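Local structure of alpha-11 giardin (Giardia intestinalis, 2II2) at residues A[93-99]-A[216-221]; A[239-243]-A[255-260]. The protein binds calcium, probably also acidic phospholipids, as a member of the annexin family, and is thought to take part in parasite attachment and cytoskeletal remodelling. All coordinates share one frame. Where two conformers were deposited one is given. Residues are numbered along the deposited sequence.

Contact 1. Residues A[93-99]-A[216-221]; sequences DFRAIHD and KENARG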
loop_
_atom_site.group_PDB
_atom_site.type_symbol
_atom_site.label_atom_id
_atom_site.label_comp_id
_atom_site.label_asym_id
_atom_site.label_seq_id
_atom_site.Cartn_x
_atom_site.Cartn_y
_atom_site.Cartn_z
ATOM N N ASP A 93 9.362 8.533 3.954
ATOM C CA ASP A 93 9.309 7.272 3.210
ATOM C C ASP A 93 8.172 7.424 2.205
ATOM O O ASP A 93 6.970 7.192 2.510
ATOM C CB ASP A 93 9.017 6.110 4.157
ATOM C CG ASP A 93 8.902 4.772 3.447
ATOM O OD1 ASP A 93 8.900 4.771 2.203
ATOM O OD2 ASP A 93 8.800 3.732 4.120
ATOM N N PHE A 94 8.519 7.893 1.007
ATOM C CA PHE A 94 7.505 8.088 -0.004
ATOM C C PHE A 94 6.812 6.789 -0.389
ATOM O O PHE A 94 5.640 6.819 -0.791
ATOM C CB PHE A 94 8.081 8.758 -1.254
ATOM C CG PHE A 94 8.319 10.223 -1.084
ATOM C CD1 PHE A 94 9.600 10.728 -1.177
ATOM C CD2 PHE A 94 7.273 11.103 -0.831
ATOM C CE1 PHE A 94 9.848 12.107 -1.043
ATOM C CE2 PHE A 94 7.512 12.485 -0.684
ATOM C CZ PHE A 94 8.798 12.976 -0.794
ATOM N N ARG A 95 7.513 5.659 -0.324
ATOM C CA ARG A 95 6.846 4.414 -0.716
ATOM C C ARG A 95 5.594 4.202 0.156
ATOM O O ARG A 95 4.531 3.850 -0.345
ATOM C CB ARG A 95 7.772 3.212 -0.595
ATOM C CG ARG A 95 8.917 3.212 -1.572
ATOM C CD ARG A 95 9.664 1.893 -1.491
ATOM N NE ARG A 95 10.660 1.770 -2.544
ATOM C CZ ARG A 95 11.864 2.343 -2.523
ATOM N NH1 ARG A 95 12.258 3.063 -1.477
ATOM N NH2 ARG A 95 12.701 2.181 -3.547
ATOM N N ALA A 96 5.758 4.428 1.461
ATOM C CA ALA A 96 4.675 4.203 2.415
ATOM C C ALA A 96 3.571 5.259 2.261
ATOM O O ALA A 96 2.372 4.948 2.308
ATOM C CB ALA A 96 5.194 4.193 3.841
ATOM N N ILE A 97 3.957 6.532 2.090
ATOM C CA ILE A 97 2.940 7.575 1.891
ATOM C C ILE A 97 2.138 7.299 0.618
ATOM O O ILE A 97 0.908 7.393 0.611
ATOM C CB ILE A 97 3.581 8.995 1.835
ATOM C CG1 ILE A 97 4.380 9.287 3.119
ATOM C CG2 ILE A 97 2.488 10.025 1.628
ATOM C CD1 ILE A 97 5.354 10.460 2.986
ATOM N N HIS A 98 2.836 6.947 -0.450
ATOM C CA HIS A 98 2.191 6.650 -1.709
ATOM C C HIS A 98 1.202 5.508 -1.586
ATOM O O HIS A 98 0.081 5.568 -2.103
ATOM C CB HIS A 98 3.230 6.305 -2.776
ATOM C CG HIS A 98 4.003 7.481 -3.258
ATOM N ND1 HIS A 98 5.157 7.335 -3.989
ATOM C CD2 HIS A 98 3.810 8.812 -3.103
ATOM C CE1 HIS A 98 5.643 8.532 -4.264
ATOM N NE2 HIS A 98 4.828 9.447 -3.761
ATOM N N ASP A 99 1.614 4.436 -0.914
ATOM C CA ASP A 99 0.703 3.292 -0.744
ATOM C C ASP A 99 -0.631 3.766 -0.141
ATOM O O ASP A 99 -1.738 3.370 -0.555
ATOM C CB ASP A 99 1.313 2.218 0.172
ATOM C CG ASP A 99 2.482 1.483 -0.453
ATOM O OD1 ASP A 99 2.711 1.633 -1.662
ATOM O OD2 ASP A 99 3.204 0.740 0.256
ATOM N N LYS A 216 13.968 5.283 -7.571
ATOM C CA LYS A 216 13.032 4.188 -7.463
ATOM C C LYS A 216 11.703 4.588 -6.826
ATOM O O LYS A 216 10.644 4.094 -7.230
ATOM C CB LYS A 216 13.679 3.054 -6.672
ATOM C CG LYS A 216 14.868 2.384 -7.359
ATOM C CD LYS A 216 15.432 1.273 -6.490
ATOM C CE LYS A 216 16.456 0.398 -7.231
ATOM N NZ LYS A 216 17.822 0.991 -7.273
ATOM N N GLU A 217 11.742 5.490 -5.851
ATOM C CA GLU A 217 10.544 5.973 -5.206
ATOM C C GLU A 217 9.688 6.702 -6.191
ATOM O O GLU A 217 8.464 6.528 -6.192
ATOM C CB GLU A 217 10.871 6.917 -4.051
ATOM C CG GLU A 217 11.198 6.202 -2.788
ATOM C CD GLU A 217 11.314 7.125 -1.610
ATOM O OE1 GLU A 217 11.975 8.176 -1.737
ATOM O OE2 GLU A 217 10.739 6.787 -0.558
ATOM N N ASN A 218 10.311 7.555 -7.011
ATOM C CA ASN A 218 9.594 8.293 -8.050
ATOM C C ASN A 218 8.913 7.328 -9.026
ATOM O O ASN A 218 7.705 7.413 -9.266
ATOM C CB ASN A 218 10.520 9.223 -8.863
ATOM C CG ASN A 218 10.838 10.563 -8.161
ATOM O OD1 ASN A 218 10.062 11.075 -7.355
ATOM N ND2 ASN A 218 11.989 11.140 -8.504
ATOM N N ALA A 219 9.697 6.415 -9.599
ATOM C CA ALA A 219 9.172 5.493 -10.616
ATOM C C ALA A 219 8.029 4.662 -10.054
ATOM O O ALA A 219 6.992 4.491 -10.676
ATOM C CB ALA A 219 10.280 4.585 -11.153
ATOM N N ARG A 220 8.257 4.132 -8.858
ATOM C CA ARG A 220 7.268 3.283 -8.226
ATOM C C ARG A 220 5.970 4.042 -7.971
ATOM O O ARG A 220 4.862 3.531 -8.225
ATOM C CB ARG A 220 7.819 2.742 -6.909
ATOM C CG ARG A 220 6.867 1.894 -6.076
ATOM C CD ARG A 220 7.507 1.654 -4.744
ATOM N NE ARG A 220 6.751 0.823 -3.809
ATOM C CZ ARG A 220 5.746 1.271 -3.057
ATOM N NH1 ARG A 220 5.348 2.558 -3.108
ATOM N NH2 ARG A 220 5.112 0.451 -2.231
ATOM N N GLY A 221 6.087 5.267 -7.464
ATOM C CA GLY A 221 4.871 6.023 -7.142
ATOM C C GLY A 221 4.040 6.359 -8.387
ATOM O O GLY A 221 2.801 6.269 -8.387
HETATM O O HOH W 1 6.674 4.970 -4.231
#
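The first turns of two helices, 94-99 and 216-221, run almost parallel, their axes 9.8 Å apart and 14° from alignment. CA atoms come nearest at Arg95 and Glu217 (6.0 Å) and at His98 and Gly221 (6.1 Å). Gly221 permits the second approach: its CA lies 3.4 Å from His98 ND1, where a CB would clash. Asp93 is the N-cap of the first helix, its OD1 accepting a weak capping hydrogen bond from Ala96 N at 3.2 Å. Glu217 reaches the same N-terminal turn from the other helix; its OE2 takes weak hydrogen bonds from Phe94 N (2.9 Å) and Arg95 N (3.4 Å), although Asp93 OD1 lies 3.9 Å from Glu217 OE2. The Arg95 guanidinium lays one face over Glu217 CG, with NH2 3.4 Å from Lys216 CB. Extended Arg220 crosses to Asp99 in a salt bridge, NH2 to OD1 2.7 Å, and its NH1 hydrogen-bonds weakly to Arg95 O at 3.2 Å. Asp99 OD2 also pairs with Arg258 of helix 249-263. Water 1 joins His98 ND1 (2.8 Å), Glu217 O (3.1 Å) and Arg220 NH1 (3.0 Å), while His98 NE2 is hydrogen-bonded to Ala138 O. The chemistry is thus mainly polar: Glu217 meets first-turn amides that lack helical carbonyl partners, Arg220 meets a carboxylate one turn on, and together they join helix B of the second annexin repeat to helix E of the third.

Contact 2. Residues A[239-243]-A[255-260]; sequences AFHSA and QAARIT. With SO4 (sulfate ion), chain C.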
loop_
_atom_site.group_PDB
_atom_site.type_symbol
_atom_site.label_atom_id
_atom_site.label_comp_id
_atom_site.label_asym_id
_atom_site.label_seq_id
_atom_site.Cartn_x
_atom_site.Cartn_y
_atom_site.Cartn_z
ATOM N N ALA A 239 2.603 -2.791 -6.608
ATOM C CA ALA A 239 3.330 -2.454 -5.399
ATOM C C ALA A 239 3.912 -3.721 -4.767
ATOM O O ALA A 239 5.061 -3.736 -4.295
ATOM C CB ALA A 239 2.450 -1.723 -4.433
ATOM N N PHE A 240 3.137 -4.795 -4.772
ATOM C CA PHE A 240 3.588 -6.061 -4.212
ATOM C C PHE A 240 4.766 -6.615 -5.009
ATOM O O PHE A 240 5.767 -7.073 -4.439
ATOM C CB PHE A 240 2.414 -7.070 -4.094
ATOM C CG PHE A 240 2.732 -8.205 -3.166
ATOM C CD1 PHE A 240 2.560 -8.057 -1.795
ATOM C CD2 PHE A 240 3.248 -9.393 -3.649
ATOM C CE1 PHE A 240 2.908 -9.053 -0.919
ATOM C CE2 PHE A 240 3.576 -10.421 -2.779
ATOM C CZ PHE A 240 3.393 -10.253 -1.399
ATOM N N HIS A 241 4.647 -6.544 -6.341
ATOM C CA HIS A 241 5.746 -6.909 -7.249
ATOM C C HIS A 241 7.015 -6.104 -6.917
ATOM O O HIS A 241 8.131 -6.642 -6.794
ATOM C CB HIS A 241 5.337 -6.664 -8.714
ATOM C CG HIS A 241 6.400 -7.053 -9.703
ATOM N ND1 HIS A 241 6.879 -8.342 -9.809
ATOM C CD2 HIS A 241 7.075 -6.330 -10.626
ATOM C CE1 HIS A 241 7.800 -8.397 -10.752
ATOM N NE2 HIS A 241 7.940 -7.187 -11.262
ATOM N N SER A 242 6.821 -4.796 -6.744
ATOM C CA SER A 242 7.938 -3.920 -6.446
ATOM C C SER A 242 8.646 -4.319 -5.147
ATOM O O SER A 242 9.865 -4.137 -5.022
ATOM C CB SER A 242 7.449 -2.481 -6.384
ATOM O OG SER A 242 8.533 -1.604 -6.199
ATOM N N ALA A 243 7.891 -4.862 -4.194
ATOM C CA ALA A 243 8.453 -5.375 -2.941
ATOM C C ALA A 243 9.197 -6.685 -3.179
ATOM O O ALA A 243 10.345 -6.863 -2.743
ATOM C CB ALA A 243 7.371 -5.584 -1.932
ATOM N N GLN A 255 7.935 -3.634 3.027
ATOM C CA GLN A 255 6.943 -3.227 2.023
ATOM C C GLN A 255 5.851 -4.281 1.877
ATOM O O GLN A 255 4.633 -3.962 1.881
ATOM C CB GLN A 255 7.626 -2.990 0.682
ATOM C CG GLN A 255 8.568 -1.816 0.693
ATOM C CD GLN A 255 9.452 -1.801 -0.524
ATOM O OE1 GLN A 255 9.049 -2.251 -1.607
ATOM N NE2 GLN A 255 10.614 -1.188 -0.390
ATOM N N ALA A 256 6.237 -5.554 1.787
ATOM C CA ALA A 256 5.251 -6.601 1.617
ATOM C C ALA A 256 4.305 -6.672 2.826
ATOM O O ALA A 256 3.116 -6.927 2.674
ATOM C CB ALA A 256 5.928 -7.920 1.368
ATOM N N ALA A 257 4.857 -6.480 4.031
ATOM C CA ALA A 257 4.048 -6.488 5.244
ATOM C C ALA A 257 3.010 -5.366 5.206
ATOM O O ALA A 257 1.837 -5.580 5.533
ATOM C CB ALA A 257 4.933 -6.375 6.474
ATOM N N ARG A 258 3.432 -4.165 4.812
ATOM C CA ARG A 258 2.502 -3.042 4.764
ATOM C C ARG A 258 1.406 -3.213 3.720
ATOM O O ARG A 258 0.227 -2.991 4.005
ATOM C CB ARG A 258 3.281 -1.765 4.519
ATOM C CG ARG A 258 2.412 -0.548 4.359
ATOM C CD ARG A 258 3.199 0.728 4.090
ATOM N NE ARG A 258 3.954 0.693 2.842
ATOM C CZ ARG A 258 5.277 0.678 2.749
ATOM N NH1 ARG A 258 6.067 0.603 3.826
ATOM N NH2 ARG A 258 5.813 0.718 1.549
ATOM N N ILE A 259 1.817 -3.577 2.505
ATOM C CA ILE A 259 0.879 -3.777 1.410
ATOM C C ILE A 259 -0.139 -4.855 1.786
ATOM O O ILE A 259 -1.352 -4.692 1.563
ATOM C CB ILE A 259 1.644 -4.122 0.131
ATOM C CG1 ILE A 259 2.508 -2.945 -0.301
ATOM C CG2 ILE A 259 0.677 -4.545 -0.968
ATOM C CD1 ILE A 259 3.668 -3.326 -1.212
ATOM N N THR A 260 0.342 -5.965 2.342
ATOM C CA THR A 260 -0.560 -7.023 2.775
ATOM C C THR A 260 -1.503 -6.549 3.876
ATOM O O THR A 260 -2.703 -6.759 3.810
ATOM C CB THR A 260 0.280 -8.218 3.294
ATOM O OG1 THR A 260 1.100 -8.722 2.232
ATOM C CG2 THR A 260 -0.581 -9.322 3.803
HETATM S S SO4 C . 8.207 -5.761 -15.203
HETATM O O1 SO4 C . 9.457 -5.160 -15.655
HETATM O O2 SO4 C . 8.365 -7.212 -15.169
HETATM O O3 SO4 C . 7.881 -5.271 -13.867
HETATM O O4 SO4 C . 7.126 -5.413 -16.123
HETATM O O HOH W 2 6.619 -1.950 -2.818
HETATM O O HOH W 3 9.725 -0.783 -3.883
#
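Helices 232-244 and 249-263 form an antiparallel hairpin, the A and B helices of the fourth and last annexin repeat, the short segments crossing at -160° with axes 9.1 Å apart. Pointing away, His241 gives a weak hydrogen bond from NE2 to O3 of a sulfate (3.2 Å), probably from the crystallisation liquor. Gln255 opens the second segment opposite Ala243: their CA atoms are 5.6 Å apart, their CB atoms 3.7 Å. Its OE1 accepts from two waters, water 2 at 2.7 Å, which also donates to Ala239 O (2.8 Å), and water 3 at 2.8 Å, which is bonded to Ser242 OG (2.7 Å); the amide bridges to the facing helix through solvent. Ala256 places its CB 4.3 Å from Ala243 CB and 4.0 Å from Phe240 CE1. Arg258 turns to helix 94-102, where Asp99 pairs with it. Ile259, one turn after Gln255, points into the interface: its CD1 packs 3.8 Å from Ala239 CB, and its CG2 lies at the Phe240 ring edge, 4.1 Å from CD1 of that ring. Thr260 closes the segment near the same phenylalanine edge, its OG1 3.6 Å from Phe240 CE1 while donating to Ala256 O at 2.7 Å.

Overall arrangement
From the N terminus, the chain first supplies helix 94-102; 116 residues, mostly helical, separate segment 93-99 from segment 216-221, where helix 216-230 returns and closes contact 1. Helix 232-244 follows directly, and after a short connection helix 249-263 folds back on it to form contact 2. The loops are therefore in series, neither nested nor crossed: one long-range, one local. Their centres lie 11 Å apart, and the two contacts touch. Asp99 of contact 1 reaches contact 2, its OD2 forming a 2.7 Å salt bridge with Arg258 NE that ties the second repeat to the fourth, while Gln255 packs against Arg95 and Ala239 against Arg220. The first hairpin of the last repeat is thereby tied to helices 94-102 and 216-230.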